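Arginase (RocF) (Helicobacter pylori, PDB 4G3H) probably hydrolyses L-arginine to L-ornithine and urea, using two manganese ions bound in each subunit. Local coordinates at residues 16-21 against 87-92; 221-226 against 268-273. One frame throughout, in Å; residues are numbered along the deposited sequence.

Interaction 1: 16-21 against 87-92; sequences GTDKGV and LSSEHA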
ATOM      1  N   GLY A  16     -13.716  -9.363  -4.885  1.00 20.87           N
ATOM      2  CA  GLY A  16     -14.356  -8.348  -4.060  1.00 20.58           C
ATOM      3  C   GLY A  16     -13.596  -7.034  -3.937  1.00 19.60           C
ATOM      4  O   GLY A  16     -14.204  -5.974  -3.781  1.00 17.53           O
ATOM      5  N   THR A  17     -12.271  -7.090  -3.996  1.00 17.55           N
ATOM      6  CA  THR A  17     -11.468  -5.879  -3.894  1.00 18.24           C
ATOM      7  C   THR A  17     -11.510  -5.080  -5.194  1.00 17.96           C
ATOM      8  O   THR A  17     -11.497  -3.861  -5.159  1.00 17.88           O
ATOM      9  CB  THR A  17      -9.997  -6.192  -3.557  1.00 22.76           C
ATOM     10  OG1 THR A  17      -9.490  -7.153  -4.487  1.00 25.67           O
ATOM     11  CG2 THR A  17      -9.871  -6.729  -2.132  1.00 22.61           C
ATOM     12  N   ASP A  18     -11.553  -5.772  -6.334  1.00 15.44           N
ATOM     13  CA  ASP A  18     -11.612  -5.109  -7.638  1.00 17.03           C
ATOM     14  C   ASP A  18     -12.922  -4.340  -7.750  1.00 19.09           C
ATOM     15  O   ASP A  18     -12.980  -3.268  -8.356  1.00 16.54           O
ATOM     16  CB  ASP A  18     -11.506  -6.141  -8.773  1.00 18.22           C
ATOM     17  CG  ASP A  18     -10.066  -6.522  -9.086  1.00 19.96           C
ATOM     18  OD1 ASP A  18      -9.187  -6.278  -8.240  1.00 20.75           O
ATOM     19  OD2 ASP A  18      -9.802  -7.079 -10.173  1.00 22.62           O
ATOM     20  N   LYS A  19     -13.978  -4.891  -7.156  1.00 22.84           N
ATOM     21  CA  LYS A  19     -15.279  -4.239  -7.166  1.00 24.87           C
ATOM     22  C   LYS A  19     -15.185  -3.018  -6.266  1.00 24.97           C
ATOM     23  O   LYS A  19     -15.800  -1.986  -6.534  1.00 25.21           O
ATOM     24  CB  LYS A  19     -16.368  -5.197  -6.669  1.00 35.76           C
ATOM     25  CG  LYS A  19     -16.604  -6.373  -7.612  1.00 42.24           C
ATOM     26  CD  LYS A  19     -17.797  -7.222  -7.199  1.00 46.80           C
ATOM     27  CE  LYS A  19     -18.030  -8.343  -8.199  1.00 50.59           C
ATOM     28  NZ  LYS A  19     -19.187  -9.202  -7.827  1.00 54.23           N
ATOM     29  N   GLY A  20     -14.401  -3.137  -5.198  1.00 24.01           N
ATOM     30  CA  GLY A  20     -14.225  -2.009  -4.302  1.00 21.83           C
ATOM     31  C   GLY A  20     -13.583  -0.866  -5.063  1.00 19.63           C
ATOM     32  O   GLY A  20     -14.029   0.284  -4.990  1.00 20.55           O
ATOM     33  N   VAL A  21     -12.531  -1.189  -5.807  1.00 16.01           N
ATOM     34  CA  VAL A  21     -11.818  -0.200  -6.606  1.00 16.80           C
ATOM     35  C   VAL A  21     -12.720   0.493  -7.639  1.00 19.39           C
ATOM     36  O   VAL A  21     -12.655   1.713  -7.797  1.00 15.16           O
ATOM     37  CB  VAL A  21     -10.634  -0.836  -7.358  1.00 16.47           C
ATOM     38  CG1 VAL A  21      -9.985   0.200  -8.285  1.00 13.68           C
ATOM     39  CG2 VAL A  21      -9.628  -1.397  -6.360  1.00 13.34           C
ATOM     40  N   LEU A  87      -5.151   3.139  -5.970  1.00 19.23           N
ATOM     41  CA  LEU A  87      -5.977   2.090  -5.575  1.00 18.80           C
ATOM     42  C   LEU A  87      -5.573   0.732  -6.069  1.00 17.59           C
ATOM     43  O   LEU A  87      -5.947   0.352  -6.982  1.00 18.46           O
ATOM     44  CB  LEU A  87      -7.452   2.410  -5.677  1.00 16.53           C
ATOM     45  CG  LEU A  87      -7.951   3.802  -5.549  1.00 16.56           C
ATOM     46  CD1 LEU A  87      -9.070   4.126  -6.013  1.00 17.21           C
ATOM     47  CD2 LEU A  87      -7.988   4.132  -4.329  1.00 17.63           C
ATOM     48  N   SER A  88      -4.813   0.104  -5.272  1.00 15.79           N
ATOM     49  CA  SER A  88      -4.146  -1.103  -5.444  1.00 16.69           C
ATOM     50  C   SER A  88      -4.891  -2.427  -5.548  1.00 16.57           C
ATOM     51  O   SER A  88      -4.404  -3.250  -5.891  1.00 13.83           O
ATOM     52  CB  SER A  88      -2.890  -1.172  -4.668  1.00 18.80           C
ATOM     53  OG  SER A  88      -3.024  -1.452  -3.468  1.00 19.12           O
ATOM     54  N   SER A  89      -6.102  -2.397  -5.050  1.00 15.94           N
ATOM     55  CA  SER A  89      -7.059  -3.362  -4.861  1.00 15.30           C
ATOM     56  C   SER A  89      -6.682  -4.318  -3.768  1.00 17.42           C
ATOM     57  O   SER A  89      -7.181  -4.288  -2.966  1.00 18.38           O
ATOM     58  CB  SER A  89      -7.352  -4.151  -6.116  1.00 19.41           C
ATOM     59  OG  SER A  89      -8.359  -4.928  -6.091  1.00 19.88           O
ATOM     60  N   GLU A  90      -5.658  -5.029  -3.916  1.00 17.73           N
ATOM     61  CA  GLU A  90      -5.082  -5.914  -3.014  1.00 21.94           C
ATOM     62  C   GLU A  90      -3.682  -5.614  -2.608  1.00 20.92           C
ATOM     63  O   GLU A  90      -3.011  -5.245  -3.375  1.00 19.88           O
ATOM     64  CB  GLU A  90      -5.349  -7.360  -3.420  1.00 39.81           C
ATOM     65  CG  GLU A  90      -4.827  -7.831  -4.622  1.00 47.12           C
ATOM     66  CD  GLU A  90      -5.263  -9.250  -4.943  1.00 54.92           C
ATOM     67  OE1 GLU A  90      -6.380  -9.587  -5.220  1.00 56.34           O
ATOM     68  OE2 GLU A  90      -4.440 -10.037  -5.009  1.00 56.10           O
ATOM     69  N   HIS A  91      -3.355  -5.699  -1.323  1.00 20.19           N
ATOM     70  CA  HIS A  91      -2.014  -5.338  -0.914  1.00 20.32           C
ATOM     71  C   HIS A  91      -0.870  -6.041  -1.620  1.00 20.33           C
ATOM     72  O   HIS A  91       0.209  -5.471  -1.750  1.00 20.98           O
ATOM     73  CB  HIS A  91      -1.845  -5.482   0.600  1.00 17.75           C
ATOM     74  CG  HIS A  91      -1.231  -4.276   1.238  1.00 18.54           C
ATOM     75  ND1 HIS A  91      -0.553  -3.320   0.512  1.00 20.48           N
ATOM     76  CD2 HIS A  91      -1.204  -3.861   2.523  1.00 16.59           C
ATOM     77  CE1 HIS A  91      -0.137  -2.366   1.325  1.00 18.78           C
ATOM     78  NE2 HIS A  91      -0.520  -2.670   2.551  1.00 19.80           N
ATOM     79  N   ALA A  92      -1.085  -7.262  -2.089  1.00 21.37           N
ATOM     80  CA  ALA A  92      -0.017  -7.978  -2.775  1.00 22.46           C
ATOM     81  C   ALA A  92       0.503  -7.189  -3.975  1.00 22.78           C
ATOM     82  O   ALA A  92       1.668  -7.321  -4.337  1.00 23.10           O
ATOM     83  CB  ALA A  92      -0.501  -9.359  -3.221  1.00 19.84           C
TER
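The first turn of helix 16-30 lies beside the loop that leaves strand 84-87, and the backbones come closest at Thr17 and Ser89, with 5.2 Å between their CA atoms. Ser89 is the centre of the contact. It takes a positive phi of 71°, and its OG stands anti to its backbone N (chi1 -170°), reaching into the helix turn. There OG plays both roles. Ser89 OG accepts a hydrogen bond from Thr17 OG1 at 3.0 Å and donates one to Asp18 OD1 at 2.7 Å. Two bonds of opposite sense fix the rotation of the hydroxyl. Thr17 meets it because OG1 sits between its backbone N and carbonyl carbon (chi1 53°). The CB of Asp18 does not point at the loop, but its carboxylate swings round, and OD1 uses the anti lone pair toward Ser89. Tyr50 OH also bonds to OD1, and Ala8 N bonds to OD2, so the buried carboxylate has several partners. One turn on, Val21 lays CG2 against the backbone and CB of Ser89, 3.6 Å from Ser89 CA. Val21 CG1 is 4.3 Å from Leu87 CB, a looser apolar touch. Glu90 passes beside Thr17, and its OE1 forms a salt bridge with Arg15, just before the helix. A bound manganese ion is about 8 Å from the Glu90 side chain. The contact thus joins a helix start to a loop following a parallel strand, on the side of the arginase alpha/beta fold that carries the dimanganese site.

Interaction 2: 221-226 against 268-273; sequences ESLKAV and ESFKDR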
ATOM      1  N   GLU A 221      12.164  10.842  13.132  1.00 31.80           N
ATOM      2  CA  GLU A 221      13.516  10.445  13.492  1.00 32.62           C
ATOM      3  C   GLU A 221      13.990   9.313  12.594  1.00 32.00           C
ATOM      4  O   GLU A 221      15.079   9.382  12.028  1.00 31.88           O
ATOM      5  CB  GLU A 221      13.555  10.026  14.964  1.00 46.99           C
ATOM      6  CG  GLU A 221      13.204  11.170  15.909  1.00 52.66           C
ATOM      7  CD  GLU A 221      13.086  10.745  17.366  1.00 57.94           C
ATOM      8  OE1 GLU A 221      12.881  11.636  18.221  1.00 60.35           O
ATOM      9  OE2 GLU A 221      13.190   9.534  17.660  1.00 59.80           O
ATOM     10  N   SER A 222      13.160   8.284  12.452  1.00 33.02           N
ATOM     11  CA  SER A 222      13.492   7.132  11.615  1.00 32.38           C
ATOM     12  C   SER A 222      13.631   7.492  10.139  1.00 32.51           C
ATOM     13  O   SER A 222      14.388   6.858   9.403  1.00 33.46           O
ATOM     14  CB  SER A 222      12.415   6.051  11.743  1.00 31.22           C
ATOM     15  OG  SER A 222      12.363   5.506  13.050  1.00 33.19           O
ATOM     16  N   LEU A 223      12.903   8.518   9.713  1.00 29.37           N
ATOM     17  CA  LEU A 223      12.891   8.934   8.316  1.00 28.62           C
ATOM     18  C   LEU A 223      13.665  10.208   7.997  1.00 28.32           C
ATOM     19  O   LEU A 223      13.622  10.697   6.869  1.00 28.31           O
ATOM     20  CB  LEU A 223      11.436   9.101   7.866  1.00 26.32           C
ATOM     21  CG  LEU A 223      10.815   7.963   7.052  1.00 27.64           C
ATOM     22  CD1 LEU A 223      11.177   6.612   7.654  1.00 25.02           C
ATOM     23  CD2 LEU A 223       9.312   8.162   6.984  1.00 27.06           C
ATOM     24  N   LYS A 224      14.376  10.738   8.982  1.00 28.02           N
ATOM     25  CA  LYS A 224      15.138  11.974   8.805  1.00 30.38           C
ATOM     26  C   LYS A 224      16.098  11.988   7.612  1.00 30.14           C
ATOM     27  O   LYS A 224      16.350  13.045   7.030  1.00 30.44           O
ATOM     28  CB  LYS A 224      15.919  12.283  10.084  1.00 51.76           C
ATOM     29  CG  LYS A 224      16.855  11.166  10.517  1.00 56.40           C
ATOM     30  CD  LYS A 224      17.597  11.525  11.791  1.00 62.00           C
ATOM     31  CE  LYS A 224      18.557  10.417  12.196  1.00 63.92           C
ATOM     32  NZ  LYS A 224      19.364  10.789  13.391  1.00 64.37           N
ATOM     33  N   ALA A 225      16.620  10.827   7.232  1.00 35.21           N
ATOM     34  CA  ALA A 225      17.573  10.769   6.130  1.00 35.60           C
ATOM     35  C   ALA A 225      17.025  10.412   4.744  1.00 35.56           C
ATOM     36  O   ALA A 225      17.738  10.560   3.749  1.00 36.49           O
ATOM     37  CB  ALA A 225      18.706   9.812   6.492  1.00 38.38           C
ATOM     38  N   VAL A 226      15.779   9.949   4.659  1.00 33.86           N
ATOM     39  CA  VAL A 226      15.220   9.567   3.356  1.00 30.62           C
ATOM     40  C   VAL A 226      14.912  10.773   2.484  1.00 29.13           C
ATOM     41  O   VAL A 226      14.613  11.850   2.992  1.00 27.88           O
ATOM     42  CB  VAL A 226      13.927   8.712   3.503  1.00 23.06           C
ATOM     43  CG1 VAL A 226      14.185   7.538   4.447  1.00 19.75           C
ATOM     44  CG2 VAL A 226      12.773   9.577   3.995  1.00 19.18           C
ATOM     45  N   GLU A 268       0.619  15.827   6.798  1.00 22.56           N
ATOM     46  CA  GLU A 268       1.113  17.175   7.023  1.00 26.00           C
ATOM     47  C   GLU A 268       2.594  17.150   7.412  1.00 24.62           C
ATOM     48  O   GLU A 268       3.377  17.976   6.948  1.00 24.36           O
ATOM     49  CB  GLU A 268       0.288  17.850   8.119  1.00 55.23           C
ATOM     50  CG  GLU A 268       0.359  19.366   8.113  1.00 62.41           C
ATOM     51  CD  GLU A 268      -0.133  19.967   6.810  1.00 65.48           C
ATOM     52  OE1 GLU A 268      -1.223  19.569   6.342  1.00 67.58           O
ATOM     53  OE2 GLU A 268       0.569  20.843   6.262  1.00 67.00           O
ATOM     54  N   SER A 269       2.979  16.193   8.251  1.00 25.06           N
ATOM     55  CA  SER A 269       4.364  16.085   8.693  1.00 25.08           C
ATOM     56  C   SER A 269       5.340  15.706   7.587  1.00 25.81           C
ATOM     57  O   SER A 269       6.517  16.049   7.659  1.00 26.15           O
ATOM     58  CB  SER A 269       4.481  15.061   9.819  1.00 30.30           C
ATOM     59  OG  SER A 269       3.673  15.426  10.920  1.00 33.25           O
ATOM     60  N   PHE A 270       4.863  14.996   6.568  1.00 26.77           N
ATOM     61  CA  PHE A 270       5.736  14.571   5.475  1.00 27.06           C
ATOM     62  C   PHE A 270       5.279  15.078   4.113  1.00 28.98           C
ATOM     63  O   PHE A 270       5.663  14.531   3.084  1.00 28.43           O
ATOM     64  CB  PHE A 270       5.831  13.041   5.453  1.00 23.82           C
ATOM     65  CG  PHE A 270       6.415  12.456   6.712  1.00 21.30           C
ATOM     66  CD1 PHE A 270       7.758  12.659   7.031  1.00 20.19           C
ATOM     67  CD2 PHE A 270       5.609  11.744   7.601  1.00 20.46           C
ATOM     68  CE1 PHE A 270       8.291  12.170   8.219  1.00 22.17           C
ATOM     69  CE2 PHE A 270       6.125  11.249   8.792  1.00 20.53           C
ATOM     70  CZ  PHE A 270       7.475  11.463   9.105  1.00 24.33           C
ATOM     71  N   LYS A 271       4.477  16.136   4.114  1.00 31.46           N
ATOM     72  CA  LYS A 271       3.949  16.720   2.882  1.00 35.52           C
ATOM     73  C   LYS A 271       4.985  16.914   1.767  1.00 35.33           C
ATOM     74  O   LYS A 271       4.715  16.614   0.604  1.00 35.81           O
ATOM     75  CB  LYS A 271       3.285  18.065   3.193  1.00 56.74           C
ATOM     76  CG  LYS A 271       2.649  18.742   1.987  1.00 63.94           C
ATOM     77  CD  LYS A 271       1.333  18.089   1.585  1.00 66.34           C
ATOM     78  CE  LYS A 271       0.168  18.606   2.422  1.00 68.49           C
ATOM     79  NZ  LYS A 271       0.311  18.331   3.877  1.00 70.16           N
ATOM     80  N   ASP A 272       6.165  17.409   2.125  1.00 32.92           N
ATOM     81  CA  ASP A 272       7.226  17.675   1.154  1.00 33.66           C
ATOM     82  C   ASP A 272       7.872  16.471   0.483  1.00 31.46           C
ATOM     83  O   ASP A 272       8.181  16.517  -0.707  1.00 31.79           O
ATOM     84  CB  ASP A 272       8.324  18.520   1.801  1.00 99.94           C
ATOM     85  CG  ASP A 272       8.002  19.999   1.792  1.00107.29           C
ATOM     86  OD1 ASP A 272       6.932  20.381   2.307  1.00111.79           O
ATOM     87  OD2 ASP A 272       8.823  20.781   1.267  1.00112.92           O
ATOM     88  N   ARG A 273       8.085  15.395   1.231  1.00 26.18           N
ATOM     89  CA  ARG A 273       8.734  14.221   0.656  1.00 23.70           C
ATOM     90  C   ARG A 273       7.798  13.084   0.230  1.00 22.38           C
ATOM     91  O   ARG A 273       8.244  12.117  -0.385  1.00 20.26           O
ATOM     92  CB  ARG A 273       9.789  13.691   1.631  1.00 31.80           C
ATOM     93  CG  ARG A 273      10.967  14.641   1.850  1.00 30.62           C
ATOM     94  CD  ARG A 273      11.937  14.096   2.897  1.00 30.95           C
ATOM     95  NE  ARG A 273      11.344  14.089   4.235  1.00 29.56           N
ATOM     96  CZ  ARG A 273      11.902  13.526   5.304  1.00 29.16           C
ATOM     97  NH1 ARG A 273      13.077  12.912   5.208  1.00 28.76           N
ATOM     98  NH2 ARG A 273      11.283  13.576   6.475  1.00 27.38           N
TER
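Arg273 reaches from the connection after helix 256-269 to the turn that follows helix 212-223. Its CG lies beside the backbone N (chi1 -66°), chi2 is anti, and a bend at chi3 (-68°) turns the guanidinium toward two backbone carbonyls. NH1 serves both. Arg273 NH1 donates to Leu223 O at 2.8 Å and to Val226 O at 2.9 Å. The Val226 bond is the better aligned: its acceptor lies near the guanidinium plane, and NH1 falls on a carbonyl lone pair. For Leu223 the donor stands above the carbonyl plane, and the N-H...O angle is 139°. Leu223 O also accepts from Val226 N, the bond that closes a type I beta turn from Leu223 to Val226. One arginine nitrogen therefore ties together both ends of this turn. In the parallel alpha/beta fold of arginase, these two connections lead from helices into the neighbouring strands 228-234 and 274-280. The Val226 side chain crosses that of Arg273 at about a right angle, with Val226 CG2 3.6 Å from Arg273 NH1. Beside the guanidinium, Leu223 CD2 meets the Phe270 ring 4.3 Å from Phe270 CE1. Ser269 CB lies over one face of that ring, and Arg273 NH2 is in plane at its edge. Leu223 and Phe270 also both touch Ile229 and Leu113, placing this apolar pair against the sheet strands.

Overall arrangement
Along the chain the two interactions come one after the other, without overlap. They flank the middle of the molecule, with centres 27 Å apart and nearest atoms about 15 Å apart. Both are built around the same eight-stranded parallel sheet. In its order, strand 84-87 is next to 274-280, which is next to 228-234. Interaction 1 involves the loop after strand 84-87. It lies at the C-terminal ends of the strands, where the manganese ions bind. Interaction 2 lies at their N-terminal ends, where helices 212-223 and 256-269 lead into strands 228-234 and 274-280. Interaction 2 is plain structural packing, far from the metal ligands.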